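Leucine aminopeptidase A1, chloroplastic (PDB 4KSI) catalyses the release of N-terminal amino acids, preferably leucine, from peptides as a magnesium-dependent homohexamer, and regulates wound signalling, with a role in insect defence, in tomato. Local coordinates at residues Ala296-Gly301 and Asp394-Ala399; Glu387-Leu392 and Ala484-Gln489; Lys300-Asp305 and Lys323-Gly328; Glu380-Asp385 and Asp469-Gly474. All blocks are in the same frame, centred on the assembly; numbering follows the deposited sequence. Where two conformers were deposited one is given.

Contact 1 of 4, residues Ala296-Gly301 and Asp394-Ala399; sequences ALVGKG and DALIYA. With MG (magnesium ion), chain C.
Val298 is the side chain that carries this contact, reaching from the strand down onto three residues of the helix. Its CB points at the helix but stands back from it, and the two methyls at its end do the touching. With CG1 anti to the backbone N (chi1 174°), the branches straddle the helix surface. CG1 comes down on one turn and meets Ala395 CB at 3.8 Å; CG2 leans toward the next turn and meets Ala399 CB, also at 3.8 Å. The same CG2 has a looser neighbour in Leu396, whose CD2 swings in to 4.3 Å. Two residues back along the strand, Ala296 adds its own CB against the CB of Ala399, 3.9 Å apart. Everything here is aliphatic and buried. The axes of the two segments come within 9.2 Å, nearly antiparallel at 164°, and the small alanines probably help. Val298 also packs on Ile407 and Asp409 of the adjoining strand 406-411, while Leu297 turns to the other face of the sheet, against Leu522 and Trp525 of helix 519-528. Beyond the packed part, the strand delivers Lys300, whose NZ binds a magnesium ion at 2.3 Å. Helix 388-401 lies on the connection from strand 347-358 to strand 406-411, packed over strand 293-302 between them, in a beta-alpha-beta arrangement with metal ligands at the strand ends.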
loop_
_atom_site.group_PDB
_atom_site.type_symbol
_atom_site.label_atom_id
_atom_site.label_comp_id
_atom_site.label_asym_id
_atom_site.label_seq_id
_atom_site.Cartn_x
_atom_site.Cartn_y
_atom_site.Cartn_z
ATOM N N ALA A 296 -9.357 40.304 -14.375
ATOM C CA ALA A 296 -10.134 39.331 -13.568
ATOM C C ALA A 296 -9.241 38.546 -12.608
ATOM O O ALA A 296 -8.090 38.269 -12.949
ATOM C CB ALA A 296 -10.910 38.386 -14.467
ATOM N N LEU A 297 -9.756 38.284 -11.405
ATOM C CA LEU A 297 -9.125 37.438 -10.382
ATOM C C LEU A 297 -10.098 36.294 -10.190
ATOM O O LEU A 297 -11.256 36.511 -9.774
ATOM C CB LEU A 297 -8.947 38.224 -9.045
ATOM C CG LEU A 297 -8.099 39.500 -9.194
ATOM C CD1 LEU A 297 -8.027 40.255 -7.859
ATOM C CD2 LEU A 297 -6.672 39.092 -9.669
ATOM N N VAL A 298 -9.665 35.093 -10.567
ATOM C CA VAL A 298 -10.487 33.881 -10.526
ATOM C C VAL A 298 -9.946 32.937 -9.443
ATOM O O VAL A 298 -8.738 32.667 -9.401
ATOM C CB VAL A 298 -10.481 33.214 -11.916
ATOM C CG1 VAL A 298 -11.196 31.884 -11.875
ATOM C CG2 VAL A 298 -11.118 34.145 -12.976
ATOM N N GLY A 299 -10.793 32.524 -8.496
ATOM C CA GLY A 299 -10.316 31.694 -7.380
ATOM C C GLY A 299 -11.062 30.361 -7.384
ATOM O O GLY A 299 -12.283 30.338 -7.583
ATOM N N LYS A 300 -10.340 29.258 -7.184
ATOM C CA LYS A 300 -10.940 27.967 -7.070
ATOM C C LYS A 300 -11.699 27.950 -5.753
ATOM O O LYS A 300 -11.137 28.256 -4.693
ATOM C CB LYS A 300 -9.848 26.890 -7.038
ATOM C CG LYS A 300 -10.422 25.498 -6.795
ATOM C CD LYS A 300 -9.313 24.450 -6.659
ATOM C CE LYS A 300 -9.892 23.144 -6.137
ATOM N NZ LYS A 300 -8.804 22.140 -5.986
ATOM N N GLY A 301 -12.979 27.591 -5.812
ATOM C CA GLY A 301 -13.815 27.704 -4.643
ATOM C C GLY A 301 -14.489 26.386 -4.264
ATOM O O GLY A 301 -15.722 26.314 -4.107
ATOM N N ASP A 394 -14.978 26.576 -16.509
ATOM C CA ASP A 394 -16.140 27.391 -16.740
ATOM C C ASP A 394 -15.943 28.801 -16.137
ATOM O O ASP A 394 -16.378 29.758 -16.746
ATOM C CB ASP A 394 -17.448 26.708 -16.254
ATOM C CG ASP A 394 -17.900 25.627 -17.187
ATOM O OD1 ASP A 394 -17.859 25.897 -18.421
ATOM O OD2 ASP A 394 -18.328 24.523 -16.727
ATOM N N ALA A 395 -15.280 28.930 -14.992
ATOM C CA ALA A 395 -14.971 30.270 -14.448
ATOM C C ALA A 395 -14.074 31.162 -15.369
ATOM O O ALA A 395 -14.311 32.363 -15.549
ATOM C CB ALA A 395 -14.330 30.155 -13.057
ATOM N N LEU A 396 -13.038 30.544 -15.938
ATOM C CA LEU A 396 -12.157 31.200 -16.891
ATOM C C LEU A 396 -12.896 31.640 -18.169
ATOM O O LEU A 396 -12.696 32.793 -18.651
ATOM C CB LEU A 396 -10.978 30.274 -17.239
ATOM C CG LEU A 396 -9.976 30.131 -16.074
ATOM C CD1 LEU A 396 -8.959 29.043 -16.451
ATOM C CD2 LEU A 396 -9.256 31.468 -15.768
ATOM N N ILE A 397 -13.741 30.754 -18.706
ATOM C CA ILE A 397 -14.574 31.108 -19.875
ATOM C C ILE A 397 -15.425 32.302 -19.523
ATOM O O ILE A 397 -15.489 33.267 -20.291
ATOM C CB ILE A 397 -15.463 29.910 -20.376
ATOM C CG1 ILE A 397 -14.580 28.806 -21.003
ATOM C CG2 ILE A 397 -16.565 30.375 -21.376
ATOM C CD1 ILE A 397 -15.260 27.408 -20.953
ATOM N N TYR A 398 -16.060 32.281 -18.342
ATOM C CA TYR A 398 -16.934 33.407 -17.955
ATOM C C TYR A 398 -16.094 34.696 -17.818
ATOM O O TYR A 398 -16.519 35.805 -18.248
ATOM C CB TYR A 398 -17.561 33.085 -16.602
ATOM C CG TYR A 398 -18.548 34.101 -16.065
ATOM C CD1 TYR A 398 -18.117 35.153 -15.263
ATOM C CD2 TYR A 398 -19.930 33.983 -16.340
ATOM C CE1 TYR A 398 -19.006 36.082 -14.754
ATOM C CE2 TYR A 398 -20.842 34.907 -15.828
ATOM C CZ TYR A 398 -20.373 35.961 -15.042
ATOM O OH TYR A 398 -21.250 36.894 -14.498
ATOM N N ALA A 399 -14.919 34.568 -17.199
ATOM C CA ALA A 399 -14.040 35.745 -17.037
ATOM C C ALA A 399 -13.654 36.350 -18.424
ATOM O O ALA A 399 -13.783 37.573 -18.637
ATOM C CB ALA A 399 -12.804 35.401 -16.192
HETATM MG MG MG C . -9.761 20.198 -5.212
HETATM O O HOH W 1 -8.214 18.397 -5.940
#

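Contact 2 of 4, residues Glu387-Leu392 and Ala484-Gln489. With MG (magnesium ion), chain C; MG (magnesium ion), chain B; SO4 (sulfate ion), chain D.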
loop_
_atom_site.group_PDB
_atom_site.type_symbol
_atom_site.label_atom_id
_atom_site.label_comp_id
_atom_site.label_asym_id
_atom_site.label_seq_id
_atom_site.Cartn_x
_atom_site.Cartn_y
_atom_site.Cartn_z
ATOM N N GLU A 387 -11.065 17.932 -9.918
ATOM C CA GLU A 387 -12.373 18.564 -10.177
ATOM C C GLU A 387 -12.229 20.074 -10.182
ATOM O O GLU A 387 -13.028 20.784 -10.782
ATOM C CB GLU A 387 -13.387 18.146 -9.072
ATOM C CG GLU A 387 -13.238 18.912 -7.730
ATOM C CD GLU A 387 -11.882 18.703 -7.036
ATOM O OE1 GLU A 387 -11.324 17.563 -6.974
ATOM O OE2 GLU A 387 -11.323 19.707 -6.527
ATOM N N GLY A 388 -11.191 20.577 -9.528
ATOM C CA GLY A 388 -11.015 22.026 -9.442
ATOM C C GLY A 388 -10.790 22.626 -10.813
ATOM O O GLY A 388 -11.356 23.706 -11.148
ATOM N N ARG A 389 -10.011 21.936 -11.645
ATOM C CA ARG A 389 -9.782 22.468 -12.982
ATOM C C ARG A 389 -11.081 22.485 -13.847
ATOM O O ARG A 389 -11.168 23.286 -14.773
ATOM C CB ARG A 389 -8.665 21.686 -13.688
ATOM C CG ARG A 389 -9.047 20.205 -13.944
ATOM C CD ARG A 389 -7.759 19.379 -14.230
ATOM N NE ARG A 389 -6.899 19.324 -13.057
ATOM C CZ ARG A 389 -5.653 18.809 -13.046
ATOM N NH1 ARG A 389 -5.116 18.263 -14.166
ATOM N NH2 ARG A 389 -4.985 18.788 -11.918
ATOM N N LEU A 390 -12.050 21.606 -13.559
ATOM C CA LEU A 390 -13.338 21.574 -14.281
ATOM C C LEU A 390 -14.161 22.800 -13.860
ATOM O O LEU A 390 -14.752 23.433 -14.707
ATOM C CB LEU A 390 -14.131 20.306 -13.888
ATOM C CG LEU A 390 -13.501 18.916 -14.193
ATOM C CD1 LEU A 390 -14.430 17.759 -13.773
ATOM C CD2 LEU A 390 -13.199 18.819 -15.693
ATOM N N THR A 391 -14.197 23.134 -12.556
ATOM C CA THR A 391 -14.921 24.347 -12.145
ATOM C C THR A 391 -14.214 25.589 -12.702
ATOM O O THR A 391 -14.879 26.531 -13.127
ATOM C CB THR A 391 -15.068 24.458 -10.631
ATOM O OG1 THR A 391 -13.799 24.759 -10.063
ATOM C CG2 THR A 391 -15.538 23.128 -10.059
ATOM N N LEU A 392 -12.881 25.557 -12.746
ATOM C CA LEU A 392 -12.108 26.677 -13.287
ATOM C C LEU A 392 -12.279 26.848 -14.797
ATOM O O LEU A 392 -12.248 27.952 -15.277
ATOM C CB LEU A 392 -10.599 26.511 -12.985
ATOM C CG LEU A 392 -10.258 26.832 -11.511
ATOM C CD1 LEU A 392 -8.801 26.367 -11.248
ATOM C CD2 LEU A 392 -10.465 28.306 -11.130
ATOM N N ALA A 484 -1.988 23.199 -15.554
ATOM C CA ALA A 484 -1.824 24.492 -16.216
ATOM C C ALA A 484 -2.219 24.366 -17.715
ATOM O O ALA A 484 -3.018 25.142 -18.227
ATOM C CB ALA A 484 -0.346 24.958 -16.062
ATOM N N LEU A 485 -1.737 23.332 -18.380
ATOM C CA LEU A 485 -2.016 23.160 -19.806
ATOM C C LEU A 485 -3.502 22.889 -20.034
ATOM O O LEU A 485 -4.068 23.343 -21.034
ATOM C CB LEU A 485 -1.186 21.985 -20.409
ATOM C CG LEU A 485 0.336 22.211 -20.551
ATOM C CD1 LEU A 485 0.985 20.880 -20.920
ATOM C CD2 LEU A 485 0.721 23.328 -21.587
ATOM N N PHE A 486 -4.116 22.098 -19.139
ATOM C CA PHE A 486 -5.536 21.918 -19.204
ATOM C C PHE A 486 -6.273 23.247 -19.090
ATOM O O PHE A 486 -7.190 23.527 -19.855
ATOM C CB PHE A 486 -5.970 20.961 -18.089
ATOM C CG PHE A 486 -7.451 20.691 -18.058
ATOM C CD1 PHE A 486 -8.321 21.573 -17.398
ATOM C CD2 PHE A 486 -7.986 19.567 -18.699
ATOM C CE1 PHE A 486 -9.680 21.309 -17.332
ATOM C CE2 PHE A 486 -9.388 19.322 -18.668
ATOM C CZ PHE A 486 -10.220 20.168 -17.975
ATOM N N LEU A 487 -5.915 24.074 -18.121
ATOM C CA LEU A 487 -6.655 25.331 -17.929
ATOM C C LEU A 487 -6.550 26.204 -19.156
ATOM O O LEU A 487 -7.477 26.967 -19.502
ATOM C CB LEU A 487 -6.116 26.096 -16.701
ATOM C CG LEU A 487 -6.438 25.364 -15.379
ATOM C CD1 LEU A 487 -5.771 26.122 -14.213
ATOM C CD2 LEU A 487 -7.968 25.311 -15.233
ATOM N N LYS A 488 -5.396 26.145 -19.793
ATOM C CA LYS A 488 -5.146 26.942 -21.015
ATOM C C LYS A 488 -6.165 26.679 -22.137
ATOM O O LYS A 488 -6.362 27.558 -22.988
ATOM C CB LYS A 488 -3.743 26.594 -21.534
ATOM C CG LYS A 488 -3.272 27.460 -22.680
ATOM C CD LYS A 488 -1.947 26.940 -23.203
ATOM C CE LYS A 488 -1.532 27.893 -24.327
ATOM N NZ LYS A 488 -0.490 27.273 -25.145
ATOM N N GLN A 489 -6.757 25.464 -22.179
ATOM C CA GLN A 489 -7.776 25.149 -23.207
ATOM C C GLN A 489 -9.029 25.974 -23.029
ATOM O O GLN A 489 -9.908 25.955 -23.908
ATOM C CB GLN A 489 -8.156 23.655 -23.243
ATOM C CG GLN A 489 -6.930 22.725 -23.235
ATOM C CD GLN A 489 -5.863 23.086 -24.289
ATOM O OE1 GLN A 489 -6.179 23.108 -25.469
ATOM N NE2 GLN A 489 -4.558 23.347 -23.853
HETATM MG MG MG C . -9.761 20.198 -5.212
HETATM MG MG MG B . -9.659 17.302 -5.892
HETATM S S SO4 D . -7.851 19.994 -9.353
HETATM O O1 SO4 D . -8.863 19.385 -8.447
HETATM O O2 SO4 D . -7.743 21.175 -8.436
HETATM O O3 SO4 D . -6.520 19.313 -9.363
HETATM O O4 SO4 D . -8.168 20.085 -10.744
HETATM O O HOH W 1 -8.214 18.397 -5.940
#
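Arg389 lays its aliphatic stem over one face of the Phe486 ring and presents the edge of its guanidinium to a sulfate ion. Arg389 NE donates to sulfate O4 at 2.7 Å and Arg389 NH2 to sulfate O3 at 3.0 Å, so two neighbouring N-H groups share one anion. The backbone helps: sulfate O4 takes a second bond, from Arg389 N. Sulfate O1 accepts from Gly388 N at 2.8 Å. Just before the helix, Glu387 spreads its carboxylate over the metal pair, OE1 binding one magnesium ion at 2.0 Å and OE2 the other.

Phe486 supports the arginine from behind. Arg389 CD sits 4.1 Å from the ring centroid and only 18° off the normal, a CH-pi contact, while Arg389 CG approaches Phe486 CE1 at 3.6 Å. Past the ring the arginine bends at chi3, leaving its guanidinium tilted 52° from the ring plane. Leu390 CD2 reaches the same ring, 4.0 Å from Phe486 CZ. Farther along the helices Leu487 CD2 rests on Leu392 CB at 3.7 Å. A leucine here, without NE and NH2, would probably hold the anion less firmly and cover less of the Phe486 face. The arrangement is consistent with an anion pocket beside the two metals. The sulfate probably comes from the crystallisation liquor, but its place is consistent with the bicarbonate held by the equivalent arginine in other M17 aminopeptidases.

Contact 3 of 4, residues Lys300-Asp305 and Lys323-Gly328; sequences KGLTFD and KNDMGG. With MG (magnesium ion), chain C; MG (magnesium ion), chain B.
Lys323 meets the first segment with its backbone: its CA-H points at Thr303 O, 3.5 Å from CA, and its N lies obliquely against the Phe304 ring. Its CB points away from the first segment, and NZ bonds to Asn221 O. Asp325 is the centre of the contact. Its OD2 binds a magnesium ion at 2.0 Å, and Lys300 NZ, at the end of a fully extended chain, binds the same ion at 2.3 Å. Asp305 OD2 binds the second magnesium ion at 2.0 Å and reaches the first by a longer bond of 2.7 Å. Thr412 OG1 bonds to Asp325 OD1 and so helps to fix the carboxylate's rotation. Asp325 O takes a weak bond from Leu302 N and a firmer one from a water that also serves Lys300 O and Gly328 N. Met326, the helix N-cap residue, folds back on itself and sets CG 3.6 Å from Thr303 CA. At Gly328 the helix runs close to the strand; a CB there would press on Lys300 N. The first segment turns a corner at Thr303, with Gly301 and Phe304 making backbone bonds to strand 347-358; Met326 rests on helix 197-221, and Thr303 packs against helix 229-242.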
loop_
_atom_site.group_PDB
_atom_site.type_symbol
_atom_site.label_atom_id
_atom_site.label_comp_id
_atom_site.label_asym_id
_atom_site.label_seq_id
_atom_site.Cartn_x
_atom_site.Cartn_y
_atom_site.Cartn_z
ATOM N N LYS A 300 -10.340 29.258 -7.184
ATOM C CA LYS A 300 -10.940 27.967 -7.070
ATOM C C LYS A 300 -11.699 27.950 -5.753
ATOM O O LYS A 300 -11.137 28.256 -4.693
ATOM C CB LYS A 300 -9.848 26.890 -7.038
ATOM C CG LYS A 300 -10.422 25.498 -6.795
ATOM C CD LYS A 300 -9.313 24.450 -6.659
ATOM C CE LYS A 300 -9.892 23.144 -6.137
ATOM N NZ LYS A 300 -8.804 22.140 -5.986
ATOM N N GLY A 301 -12.979 27.591 -5.812
ATOM C CA GLY A 301 -13.815 27.704 -4.643
ATOM C C GLY A 301 -14.489 26.386 -4.264
ATOM O O GLY A 301 -15.722 26.314 -4.107
ATOM N N LEU A 302 -13.669 25.368 -4.050
ATOM C CA LEU A 302 -14.173 24.085 -3.534
ATOM C C LEU A 302 -14.234 24.220 -2.004
ATOM O O LEU A 302 -13.197 24.071 -1.303
ATOM C CB LEU A 302 -13.251 22.915 -3.988
ATOM C CG LEU A 302 -13.627 22.246 -5.337
ATOM C CD1 LEU A 302 -14.887 21.387 -5.191
ATOM C CD2 LEU A 302 -13.926 23.322 -6.390
ATOM N N THR A 303 -15.441 24.406 -1.464
ATOM C CA THR A 303 -15.568 24.616 -0.052
ATOM C C THR A 303 -15.263 23.333 0.738
ATOM O O THR A 303 -14.950 23.377 1.969
ATOM C CB THR A 303 -16.966 25.184 0.295
ATOM O OG1 THR A 303 -17.965 24.226 -0.055
ATOM C CG2 THR A 303 -17.240 26.552 -0.403
ATOM N N PHE A 304 -15.391 22.200 0.055
ATOM C CA PHE A 304 -14.826 20.929 0.516
ATOM C C PHE A 304 -14.553 20.036 -0.679
ATOM O O PHE A 304 -15.307 20.044 -1.666
ATOM C CB PHE A 304 -15.722 20.152 1.508
ATOM C CG PHE A 304 -14.998 18.976 2.115
ATOM C CD1 PHE A 304 -13.969 19.188 3.053
ATOM C CD2 PHE A 304 -15.221 17.679 1.649
ATOM C CE1 PHE A 304 -13.212 18.106 3.553
ATOM C CE2 PHE A 304 -14.520 16.606 2.163
ATOM C CZ PHE A 304 -13.505 16.825 3.111
ATOM N N ASP A 305 -13.522 19.202 -0.586
ATOM C CA ASP A 305 -13.213 18.274 -1.675
ATOM C C ASP A 305 -12.947 16.903 -1.097
ATOM O O ASP A 305 -11.881 16.660 -0.502
ATOM C CB ASP A 305 -11.982 18.745 -2.453
ATOM C CG ASP A 305 -11.603 17.797 -3.601
ATOM O OD1 ASP A 305 -12.432 16.956 -4.033
ATOM O OD2 ASP A 305 -10.433 17.888 -4.088
ATOM N N LYS A 323 -11.294 21.550 3.650
ATOM C CA LYS A 323 -11.962 22.860 3.745
ATOM C C LYS A 323 -11.050 23.938 3.108
ATOM O O LYS A 323 -11.536 25.041 2.806
ATOM C CB LYS A 323 -12.210 23.249 5.221
ATOM C CG LYS A 323 -10.908 23.484 6.022
ATOM C CD LYS A 323 -11.191 23.812 7.512
ATOM C CE LYS A 323 -9.864 24.074 8.261
ATOM N NZ LYS A 323 -10.149 24.227 9.751
ATOM N N ASN A 324 -9.729 23.676 2.966
ATOM C CA ASN A 324 -8.866 24.739 2.454
ATOM C C ASN A 324 -8.752 24.702 0.923
ATOM O O ASN A 324 -7.972 25.475 0.324
ATOM C CB ASN A 324 -7.483 24.695 3.090
ATOM C CG ASN A 324 -6.697 23.509 2.641
ATOM O OD1 ASN A 324 -7.088 22.826 1.698
ATOM N ND2 ASN A 324 -5.585 23.245 3.313
ATOM N N ASP A 325 -9.550 23.834 0.295
ATOM C CA ASP A 325 -9.598 23.809 -1.163
ATOM C C ASP A 325 -10.345 24.989 -1.766
ATOM O O ASP A 325 -10.524 25.065 -2.990
ATOM C CB ASP A 325 -10.236 22.506 -1.601
ATOM C CG ASP A 325 -9.475 21.840 -2.746
ATOM O OD1 ASP A 325 -8.222 22.000 -2.902
ATOM O OD2 ASP A 325 -10.168 21.131 -3.512
ATOM N N MET A 326 -10.851 25.874 -0.902
ATOM C CA MET A 326 -11.361 27.174 -1.377
ATOM C C MET A 326 -10.309 28.283 -1.058
ATOM O O MET A 326 -10.627 29.471 -1.100
ATOM C CB MET A 326 -12.771 27.526 -0.840
ATOM C CG MET A 326 -13.046 27.137 0.621
ATOM S SD MET A 326 -11.863 28.013 1.675
ATOM C CE MET A 326 -12.451 29.732 1.562
ATOM N N GLY A 327 -9.057 27.879 -0.816
ATOM C CA GLY A 327 -8.026 28.863 -0.505
ATOM C C GLY A 327 -7.792 29.917 -1.604
ATOM O O GLY A 327 -7.515 31.100 -1.290
ATOM N N GLY A 328 -7.835 29.505 -2.883
ATOM C CA GLY A 328 -7.767 30.510 -3.976
ATOM C C GLY A 328 -8.933 31.498 -3.953
ATOM O O GLY A 328 -8.733 32.720 -4.059
HETATM MG MG MG C . -9.761 20.198 -5.212
HETATM MG MG MG B . -9.659 17.302 -5.892
HETATM O O HOH W 2 -8.497 27.067 -3.965
HETATM O O HOH W 3 -7.784 19.246 -3.694
HETATM O O HOH W 1 -8.214 18.397 -5.940
#

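Contact 4 of 4, residues Glu380-Asp385 and Asp469-Gly474; sequences EVNNTD and DMINTG. With MG (magnesium ion), chain B; IMD (imidazole), chain M.
A short parallel beta bridge, at one margin of a small three-stranded sheet, gives way here to an asparagine-laced loop that ends at a metal ligand. It lies near a subunit boundary, where Asp469 OD2 bonds to Ser178 OG of another subunit. In the bridge Glu380 faces Ile471, and Glu380 N donates almost straight to Met470 O at 2.7 Å. Beyond it, side chains replace strand pairing. Asn382 holds the backbone of Thr473 with both ends of its amide: ND2 donates to Thr473 O at 2.9 Å, 174° at the hydrogen, and OD1 accepts from Thr473 N at 3.0 Å, each on an in-plane lone pair. A chi1 of 58° tucks its CG between backbone N and carbonyl carbon, which curls the amide back to Thr473. A leucine in place of Asn382 would probably leave the N-H and C=O of Thr473 without these mates and the two loops freer to part. Asn472 returns the grip, ND2 donating to Asn383 O at 2.9 Å and also to Ala386 O. The Asn382 and Asn472 amides stand 75° apart with their OD1 atoms 2.9 Å from each other, a close pair of acceptors probably tolerated because donors such as Thr473 N lie around them. Asn383 OD1 then takes Asp385 N at 2.8 Å, an Asx turn, and Asp385 chelates magnesium through OD1 at 2.1 Å and its own backbone O at 2.3 Å.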
loop_
_atom_site.group_PDB
_atom_site.type_symbol
_atom_site.label_atom_id
_atom_site.label_comp_id
_atom_site.label_asym_id
_atom_site.label_seq_id
_atom_site.Cartn_x
_atom_site.Cartn_y
_atom_site.Cartn_z
ATOM N N GLU A 380 -13.175 14.133 -20.759
ATOM C CA GLU A 380 -13.375 12.823 -20.151
ATOM C C GLU A 380 -12.768 12.950 -18.740
ATOM O O GLU A 380 -11.563 13.212 -18.606
ATOM C CB GLU A 380 -12.628 11.731 -20.933
ATOM C CG GLU A 380 -12.840 10.342 -20.317
ATOM C CD GLU A 380 -12.111 9.216 -21.084
ATOM O OE1 GLU A 380 -11.193 9.475 -21.970
ATOM O OE2 GLU A 380 -12.454 8.018 -20.797
ATOM N N VAL A 381 -13.581 12.755 -17.722
ATOM C CA VAL A 381 -13.153 12.933 -16.345
ATOM C C VAL A 381 -12.562 11.631 -15.836
ATOM O O VAL A 381 -13.270 10.872 -15.172
ATOM C CB VAL A 381 -14.311 13.447 -15.432
ATOM C CG1 VAL A 381 -13.819 13.690 -13.975
ATOM C CG2 VAL A 381 -14.860 14.749 -16.015
ATOM N N ASN A 382 -11.266 11.378 -16.147
ATOM C CA ASN A 382 -10.671 10.100 -15.777
ATOM C C ASN A 382 -10.331 10.086 -14.309
ATOM O O ASN A 382 -9.984 9.026 -13.797
ATOM C CB ASN A 382 -9.421 9.722 -16.641
ATOM C CG ASN A 382 -8.325 10.755 -16.580
ATOM O OD1 ASN A 382 -8.595 11.971 -16.585
ATOM N ND2 ASN A 382 -7.053 10.294 -16.528
ATOM N N ASN A 383 -10.417 11.238 -13.613
ATOM C CA ASN A 383 -10.262 11.215 -12.137
ATOM C C ASN A 383 -11.119 12.319 -11.545
ATOM O O ASN A 383 -10.917 13.479 -11.881
ATOM C CB ASN A 383 -8.774 11.399 -11.719
ATOM C CG ASN A 383 -8.531 11.138 -10.214
ATOM O OD1 ASN A 383 -9.294 11.595 -9.337
ATOM N ND2 ASN A 383 -7.437 10.400 -9.904
ATOM N N THR A 384 -12.094 11.987 -10.718
ATOM C CA THR A 384 -12.997 13.029 -10.227
ATOM C C THR A 384 -12.372 13.884 -9.158
ATOM O O THR A 384 -12.991 14.837 -8.700
ATOM C CB THR A 384 -14.316 12.441 -9.635
ATOM O OG1 THR A 384 -14.008 11.648 -8.476
ATOM C CG2 THR A 384 -15.035 11.553 -10.706
ATOM N N ASP A 385 -11.172 13.510 -8.715
ATOM C CA ASP A 385 -10.461 14.303 -7.739
ATOM C C ASP A 385 -9.606 15.405 -8.414
ATOM O O ASP A 385 -8.896 16.182 -7.750
ATOM C CB ASP A 385 -9.600 13.414 -6.844
ATOM C CG ASP A 385 -9.062 14.180 -5.615
ATOM O OD1 ASP A 385 -9.537 15.327 -5.266
ATOM O OD2 ASP A 385 -8.172 13.657 -4.972
ATOM N N ASP A 469 -12.624 15.400 -26.246
ATOM C CA ASP A 469 -11.546 16.268 -26.713
ATOM C C ASP A 469 -10.260 16.128 -25.821
ATOM O O ASP A 469 -9.145 16.336 -26.338
ATOM C CB ASP A 469 -11.974 17.708 -26.691
ATOM C CG ASP A 469 -13.118 17.996 -27.696
ATOM O OD1 ASP A 469 -13.253 17.310 -28.724
ATOM O OD2 ASP A 469 -13.820 18.993 -27.486
ATOM N N MET A 470 -10.404 15.796 -24.522
ATOM C CA MET A 470 -9.225 15.680 -23.663
ATOM C C MET A 470 -9.666 14.924 -22.407
ATOM O O MET A 470 -10.909 14.776 -22.164
ATOM C CB MET A 470 -8.727 17.103 -23.266
ATOM C CG MET A 470 -9.748 17.858 -22.409
ATOM S SD MET A 470 -9.492 19.644 -22.312
ATOM C CE MET A 470 -10.024 20.137 -23.956
ATOM N N ILE A 471 -8.693 14.499 -21.594
ATOM C CA ILE A 471 -8.964 13.973 -20.277
ATOM C C ILE A 471 -8.702 15.104 -19.285
ATOM O O ILE A 471 -8.106 16.120 -19.649
ATOM C CB ILE A 471 -8.107 12.712 -19.928
ATOM C CG1 ILE A 471 -6.593 13.038 -19.924
ATOM C CG2 ILE A 471 -8.481 11.517 -20.852
ATOM C CD1 ILE A 471 -5.639 11.812 -19.727
ATOM N N ASN A 472 -9.090 14.934 -18.032
ATOM C CA ASN A 472 -8.798 15.988 -17.076
ATOM C C ASN A 472 -7.520 15.730 -16.278
ATOM O O ASN A 472 -7.003 16.667 -15.624
ATOM C CB ASN A 472 -9.995 16.330 -16.131
ATOM C CG ASN A 472 -10.261 15.254 -15.071
ATOM O OD1 ASN A 472 -10.124 14.054 -15.366
ATOM N ND2 ASN A 472 -10.700 15.671 -13.822
ATOM N N THR A 473 -7.014 14.501 -16.284
ATOM C CA THR A 473 -5.938 14.163 -15.340
ATOM C C THR A 473 -4.776 13.460 -16.009
ATOM O O THR A 473 -4.922 12.331 -16.484
ATOM C CB THR A 473 -6.451 13.243 -14.222
ATOM O OG1 THR A 473 -7.731 13.728 -13.774
ATOM C CG2 THR A 473 -5.443 13.143 -13.032
ATOM N N GLY A 474 -3.612 14.125 -16.023
ATOM C CA GLY A 474 -2.416 13.543 -16.608
ATOM C C GLY A 474 -1.651 12.626 -15.621
ATOM O O GLY A 474 -2.083 12.416 -14.489
HETATM MG MG MG B . -9.659 17.302 -5.892
HETATM N N1 IMD M . -6.026 16.421 -26.900
HETATM C C2 IMD M . -5.218 16.480 -25.807
HETATM N N3 IMD M . -3.921 16.477 -26.214
HETATM C C4 IMD M . -3.903 16.420 -27.572
HETATM C C5 IMD M . -5.224 16.385 -28.000
HETATM O O HOH W 1 -8.214 18.397 -5.940
#

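The touching residues of contacts 1, 2 and 3 are all buried, whereas contact 4 is only partly so and lies farther from the centre of the chain; contacts 3 and 4 both meet neighbouring subunits. Helix 388-401 serves contacts 1 and 2, packing on the central sheet with its later turns and on helix 479-488 with its first turns; strand 293-302 ties contact 1 to contact 3 through Lys300. Chemistry changes with place: plain aliphatic packing in contact 1, a ring and an anion in contact 2, metal ligands in contact 3, amide-to-backbone bonds in contact 4. Phe486 of contact 2 also packs on Met470 and Asn472 of contact 4. All four reach the two-magnesium centre, where Lys300, Asp305, Asp325, Asp385 and Glu387 converge.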